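Local coordinates for protein 4-aminobutyrate transaminase (Acinetobacter baumannii, PDB 6WOP) that probably catalyses, as a pyridoxal-phosphate-dependent class-III aminotransferase, the transfer of the amino group of 4-aminobutyrate to 2-oxoglutarate, at residues A330-V333 / A334-D338; F393-P396 / L397-A401. One frame throughout, in Å; residues are numbered along the deposited sequence.

Interaction 1 of 2, residues A330-V333 / A334-D338; sequences AELV and ATLKD
The flat peptide carbonyl of Glu-331 takes two donors: Thr-335 N reaches its O at 3.1 Å, and a water gives it a second bond while also hydrogen-bonding Thr-335 OG1. With OG1 anti to its own carbonyl carbon (chi1 -77°), the threonine hydroxyl is turned to that water. The next two carbonyls are each met by an N-H one turn further on: Leu-336 N donates to Leu-332 O at 2.9 Å, and Lys-337 N to Val-333 O at 2.8 Å. These i to i+4 bonds belong to helix 321-342, an amphipathic helix that packs on strands 347-353 and 356-361 and beside helix 401-416. On its buried side Leu-332 CD1 lies 3.7 Å from Leu-336 CG, and both leucines reach Val-357 of the sheet. On a more open flank Val-333 CG1, anti to the backbone N (chi1 164°), touches Lys-337 CD at 3.8 Å; the lysine chain, bent at chi2 and chi3, passes aslant the valine, meeting it through CD. The Glu-331 carboxylate forms a salt bridge through OE1 with Arg-405 of helix 401-416.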
ATOM      1  N   ALA A 330      22.179  33.081 -22.391  1.00 26.58           N
ATOM      2  CA  ALA A 330      22.959  34.191 -21.888  1.00 28.84           C
ATOM      3  C   ALA A 330      22.249  35.515 -22.172  1.00 34.88           C
ATOM      4  O   ALA A 330      22.219  36.412 -21.311  1.00 30.45           O
ATOM      5  CB  ALA A 330      24.367  34.170 -22.496  1.00 34.72           C
ATOM      6  N   GLU A 331      21.666  35.653 -23.378  1.00 30.56           N
ATOM      7  CA  GLU A 331      21.015  36.889 -23.786  1.00 30.55           C
ATOM      8  C   GLU A 331      19.730  37.112 -23.009  1.00 32.11           C
ATOM      9  O   GLU A 331      19.429  38.252 -22.588  1.00 29.94           O
ATOM     10  CB  GLU A 331      20.733  36.872 -25.293  1.00 30.27           C
ATOM     11  CG  GLU A 331      20.105  38.171 -25.752  1.00 32.87           C
ATOM     12  CD  GLU A 331      19.940  38.301 -27.258  1.00 41.38           C
ATOM     13  OE1 GLU A 331      19.435  39.367 -27.675  1.00 48.05           O
ATOM     14  OE2 GLU A 331      20.317  37.375 -27.999  1.00 38.00           O
ATOM     15  N   LEU A 332      18.951  36.034 -22.812  1.00 26.18           N
ATOM     16  CA  LEU A 332      17.791  36.150 -21.944  1.00 27.43           C
ATOM     17  C   LEU A 332      18.187  36.500 -20.505  1.00 29.03           C
ATOM     18  O   LEU A 332      17.493  37.290 -19.850  1.00 29.97           O
ATOM     19  CB  LEU A 332      16.967  34.860 -21.987  1.00 26.94           C
ATOM     20  CG  LEU A 332      15.898  34.670 -20.886  1.00 28.29           C
ATOM     21  CD1 LEU A 332      14.894  35.781 -20.866  1.00 27.87           C
ATOM     22  CD2 LEU A 332      15.144  33.336 -21.095  1.00 24.88           C
ATOM     23  N   VAL A 333      19.266  35.912 -19.967  1.00 27.10           N
ATOM     24  CA  VAL A 333      19.624  36.231 -18.585  1.00 28.47           C
ATOM     25  C   VAL A 333      20.002  37.711 -18.453  1.00 34.29           C
ATOM     26  O   VAL A 333      19.575  38.395 -17.514  1.00 32.94           O
ATOM     27  CB  VAL A 333      20.733  35.284 -18.076  1.00 29.67           C
ATOM     28  CG1 VAL A 333      21.405  35.812 -16.819  1.00 31.10           C
ATOM     29  CG2 VAL A 333      20.146  33.924 -17.695  1.00 29.50           C
ATOM     30  N   ALA A 334      20.767  38.253 -19.411  1.00 31.63           N
ATOM     31  CA  ALA A 334      21.107  39.670 -19.330  1.00 33.91           C
ATOM     32  C   ALA A 334      19.856  40.539 -19.361  1.00 33.81           C
ATOM     33  O   ALA A 334      19.826  41.601 -18.735  1.00 35.58           O
ATOM     34  CB  ALA A 334      22.054  40.057 -20.466  1.00 37.77           C
ATOM     35  N   THR A 335      18.849  40.164 -20.165  1.00 32.10           N
ATOM     36  CA  THR A 335      17.580  40.890 -20.171  1.00 32.19           C
ATOM     37  C   THR A 335      16.881  40.812 -18.806  1.00 32.07           C
ATOM     38  O   THR A 335      16.342  41.808 -18.318  1.00 37.72           O
ATOM     39  CB  THR A 335      16.684  40.323 -21.271  1.00 34.57           C
ATOM     40  OG1 THR A 335      17.138  40.835 -22.511  1.00 35.59           O
ATOM     41  CG2 THR A 335      15.274  40.785 -21.154  1.00 34.49           C
ATOM     42  N   LEU A 336      16.858  39.626 -18.187  1.00 31.67           N
ATOM     43  CA  LEU A 336      16.240  39.494 -16.871  1.00 33.08           C
ATOM     44  C   LEU A 336      16.978  40.332 -15.835  1.00 35.34           C
ATOM     45  O   LEU A 336      16.362  40.883 -14.904  1.00 39.97           O
ATOM     46  CB  LEU A 336      16.228  38.029 -16.464  1.00 29.31           C
ATOM     47  CG  LEU A 336      15.352  37.217 -17.435  1.00 27.27           C
ATOM     48  CD1 LEU A 336      15.388  35.810 -16.969  1.00 27.44           C
ATOM     49  CD2 LEU A 336      13.954  37.692 -17.336  1.00 30.61           C
ATOM     50  N   LYS A 337      18.309  40.403 -15.937  1.00 35.54           N
ATOM     51  CA  LYS A 337      19.008  41.225 -14.934  1.00 38.04           C
ATOM     52  C   LYS A 337      18.731  42.707 -15.143  1.00 39.06           C
ATOM     53  O   LYS A 337      18.604  43.481 -14.181  1.00 40.04           O
ATOM     54  CB  LYS A 337      20.507  40.948 -14.986  1.00 42.21           C
ATOM     55  CG  LYS A 337      20.915  39.914 -13.952  1.00 48.80           C
ATOM     56  CD  LYS A 337      21.810  38.823 -14.533  1.00 52.04           C
ATOM     57  CE  LYS A 337      23.309  39.198 -14.395  1.00 57.95           C
ATOM     58  NZ  LYS A 337      24.194  37.975 -14.574  1.00 57.75           N
ATOM     59  N   ASP A 338      18.552  43.139 -16.390  1.00 39.98           N
ATOM     60  CA  ASP A 338      18.150  44.519 -16.642  1.00 42.83           C
ATOM     61  C   ASP A 338      16.752  44.794 -16.098  1.00 40.85           C
ATOM     62  O   ASP A 338      16.503  45.853 -15.507  1.00 42.42           O
ATOM     63  CB  ASP A 338      18.196  44.793 -18.141  1.00 44.60           C
ATOM     64  CG  ASP A 338      18.149  46.254 -18.445  1.00 54.01           C
ATOM     65  OD1 ASP A 338      18.818  47.013 -17.725  1.00 58.71           O
ATOM     66  OD2 ASP A 338      17.458  46.650 -19.407  1.00 57.54           O
TER
HETATM   67  O   HOH W   1      19.691  40.808 -23.692  1.00 39.95           O

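Interaction 2 of 2, residues F393-P396 / L397-A401; sequences FLYP and LTIPA
Pro-396 O accepts a hydrogen bond from Ile-399 N at 3.1 Å, closing a type I beta turn in the loop between strand 390-393 and helix 401-416. The donor stands well above the carbonyl plane, with a C=O...N angle of only 114°. Ahead of the turn, the ring of Tyr-395 meets methyl branches of Leu-397 and Ile-399, both obliquely: Ile-399 CG2 is 4.2 Å from Tyr-395 CD1, and Leu-397 CD2 is 4.4 Å from Tyr-395 CE1. Ile-399 CG2 sits between its own backbone N and carbonyl carbon while CG1 is anti to N (chi1 -176°), a rotation that leaves CG2 on the tyrosine side and 3.2 Å from Pro-396 O. Further out, the phenol is fixed by a hydrogen bond between Tyr-395 OH and Ser-355 OG, by an edge-to-face contact with Phe-404, and by a cation-pi contact with Arg-248, which also donates to Tyr-395 O. Arg-324 of helix 321-342 donates through NH1 to Ile-399 O, tying the end of the turn to that helix. Pro-400 then takes the N-cap position of helix 401-416. Within the turn, Thr-398 OG1, hydrogen-bonded to Asn-33 OD1, lies 3.5 Å from Pro-396 CB.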
ATOM      1  N   PHE A 393      11.236  29.722 -19.298  1.00 19.97           N
ATOM      2  CA  PHE A 393      11.413  29.998 -20.732  1.00 17.83           C
ATOM      3  C   PHE A 393      11.831  28.732 -21.458  1.00 18.60           C
ATOM      4  O   PHE A 393      12.882  28.148 -21.150  1.00 19.97           O
ATOM      5  CB  PHE A 393      12.445  31.116 -20.919  1.00 21.35           C
ATOM      6  CG  PHE A 393      12.022  32.385 -20.279  1.00 25.21           C
ATOM      7  CD1 PHE A 393      11.201  33.270 -20.979  1.00 27.63           C
ATOM      8  CD2 PHE A 393      12.372  32.663 -18.959  1.00 25.05           C
ATOM      9  CE1 PHE A 393      10.730  34.444 -20.383  1.00 28.84           C
ATOM     10  CE2 PHE A 393      11.899  33.825 -18.340  1.00 24.67           C
ATOM     11  CZ  PHE A 393      11.071  34.716 -19.073  1.00 26.30           C
ATOM     12  N   LEU A 394      11.005  28.309 -22.423  1.00 21.11           N
ATOM     13  CA  LEU A 394      11.179  27.069 -23.174  1.00 18.23           C
ATOM     14  C   LEU A 394      11.055  27.272 -24.678  1.00 19.55           C
ATOM     15  O   LEU A 394      10.542  26.378 -25.408  1.00 19.77           O
ATOM     16  CB  LEU A 394      10.144  26.054 -22.705  1.00 17.58           C
ATOM     17  CG  LEU A 394      10.495  25.587 -21.298  1.00 18.60           C
ATOM     18  CD1 LEU A 394       9.247  24.806 -20.673  1.00 18.32           C
ATOM     19  CD2 LEU A 394      11.733  24.714 -21.374  1.00 18.47           C
ATOM     20  N   TYR A 395      11.493  28.459 -25.175  1.00 19.37           N
ATOM     21  CA  TYR A 395      11.479  28.762 -26.603  1.00 19.33           C
ATOM     22  C   TYR A 395      12.235  27.692 -27.363  1.00 17.60           C
ATOM     23  O   TYR A 395      13.216  27.164 -26.829  1.00 21.33           O
ATOM     24  CB  TYR A 395      12.166  30.099 -26.824  1.00 20.28           C
ATOM     25  CG  TYR A 395      13.475  30.221 -26.005  1.00 21.45           C
ATOM     26  CD1 TYR A 395      14.691  29.756 -26.498  1.00 18.77           C
ATOM     27  CD2 TYR A 395      13.474  30.824 -24.754  1.00 20.93           C
ATOM     28  CE1 TYR A 395      15.898  29.887 -25.717  1.00 19.67           C
ATOM     29  CE2 TYR A 395      14.612  30.954 -23.991  1.00 24.07           C
ATOM     30  CZ  TYR A 395      15.817  30.509 -24.478  1.00 21.90           C
ATOM     31  OH  TYR A 395      16.910  30.668 -23.686  1.00 23.53           O
ATOM     32  N   PRO A 396      11.865  27.382 -28.616  1.00 18.84           N
ATOM     33  CA  PRO A 396      12.702  26.501 -29.436  1.00 14.54           C
ATOM     34  C   PRO A 396      14.116  27.018 -29.519  1.00 18.95           C
ATOM     35  O   PRO A 396      14.322  28.230 -29.616  1.00 21.26           O
ATOM     36  CB  PRO A 396      12.005  26.558 -30.830  1.00 14.38           C
ATOM     37  CG  PRO A 396      10.514  26.655 -30.447  1.00 13.98           C
ATOM     38  CD  PRO A 396      10.550  27.641 -29.233  1.00 15.64           C
ATOM     39  N   LEU A 397      15.107  26.090 -29.479  1.00 15.77           N
ATOM     40  CA  LEU A 397      16.516  26.484 -29.600  1.00 16.63           C
ATOM     41  C   LEU A 397      16.848  26.957 -31.019  1.00 19.83           C
ATOM     42  O   LEU A 397      17.919  27.579 -31.240  1.00 23.60           O
ATOM     43  CB  LEU A 397      17.410  25.305 -29.273  1.00 18.08           C
ATOM     44  CG  LEU A 397      17.211  24.716 -27.864  1.00 16.89           C
ATOM     45  CD1 LEU A 397      18.229  23.571 -27.584  1.00 16.92           C
ATOM     46  CD2 LEU A 397      17.378  25.849 -26.827  1.00 17.94           C
ATOM     47  N   THR A 398      15.939  26.704 -31.930  1.00 16.99           N
ATOM     48  CA  THR A 398      16.027  27.135 -33.331  1.00 19.28           C
ATOM     49  C   THR A 398      15.388  28.518 -33.570  1.00 20.64           C
ATOM     50  O   THR A 398      15.305  28.959 -34.732  1.00 17.80           O
ATOM     51  CB  THR A 398      15.317  26.087 -34.197  1.00 20.84           C
ATOM     52  OG1 THR A 398      13.982  25.885 -33.695  1.00 20.02           O
ATOM     53  CG2 THR A 398      16.038  24.719 -34.165  1.00 16.87           C
ATOM     54  N   ILE A 399      14.888  29.184 -32.531  1.00 18.11           N
ATOM     55  CA  ILE A 399      14.163  30.460 -32.747  1.00 18.28           C
ATOM     56  C   ILE A 399      15.079  31.468 -33.463  1.00 19.69           C
ATOM     57  O   ILE A 399      16.267  31.597 -33.125  1.00 20.36           O
ATOM     58  CB  ILE A 399      13.615  31.001 -31.390  1.00 18.63           C
ATOM     59  CG1 ILE A 399      12.783  32.259 -31.660  1.00 19.74           C
ATOM     60  CG2 ILE A 399      14.747  31.345 -30.398  1.00 20.99           C
ATOM     61  CD1 ILE A 399      11.996  32.705 -30.428  1.00 21.20           C
ATOM     62  N   PRO A 400      14.624  32.168 -34.502  1.00 20.38           N
ATOM     63  CA  PRO A 400      15.490  33.167 -35.137  1.00 20.97           C
ATOM     64  C   PRO A 400      15.884  34.225 -34.128  1.00 21.89           C
ATOM     65  O   PRO A 400      15.049  34.668 -33.357  1.00 22.04           O
ATOM     66  CB  PRO A 400      14.601  33.748 -36.230  1.00 21.57           C
ATOM     67  CG  PRO A 400      13.601  32.581 -36.572  1.00 20.19           C
ATOM     68  CD  PRO A 400      13.308  32.060 -35.158  1.00 19.08           C
ATOM     69  N   ALA A 401      17.138  34.686 -34.189  1.00 25.32           N
ATOM     70  CA  ALA A 401      17.648  35.617 -33.169  1.00 24.49           C
ATOM     71  C   ALA A 401      16.803  36.898 -33.130  1.00 26.13           C
ATOM     72  O   ALA A 401      16.542  37.455 -32.056  1.00 26.49           O
ATOM     73  CB  ALA A 401      19.123  35.914 -33.461  1.00 27.60           C
TER

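How the interactions relate
Interaction 1, within helix 321-342, precedes interaction 2, in the loop from strand 390-393 to helix 401-416; their centres are about 15 Å apart. They nevertheless touch: Leu-332 CD2 is 3.4 Å from Phe-393 CG and 3.8 Å from Tyr-395 CE2, while Leu-336 CD1 is 4.2 Å from Phe-393 CE2. One apolar layer thus joins the helix to the stretch Phe-393 to Tyr-395. Strand 390-393 neighbours strand 356-361 in the seven-stranded mixed sheet on which the helix packs. Phe-404 of helix 401-416 also touches Leu-332 and Ile-399, bringing helices 321-342 and 401-416 and the loop together against the sheet that contains strands 347-353, 356-361 and 390-393.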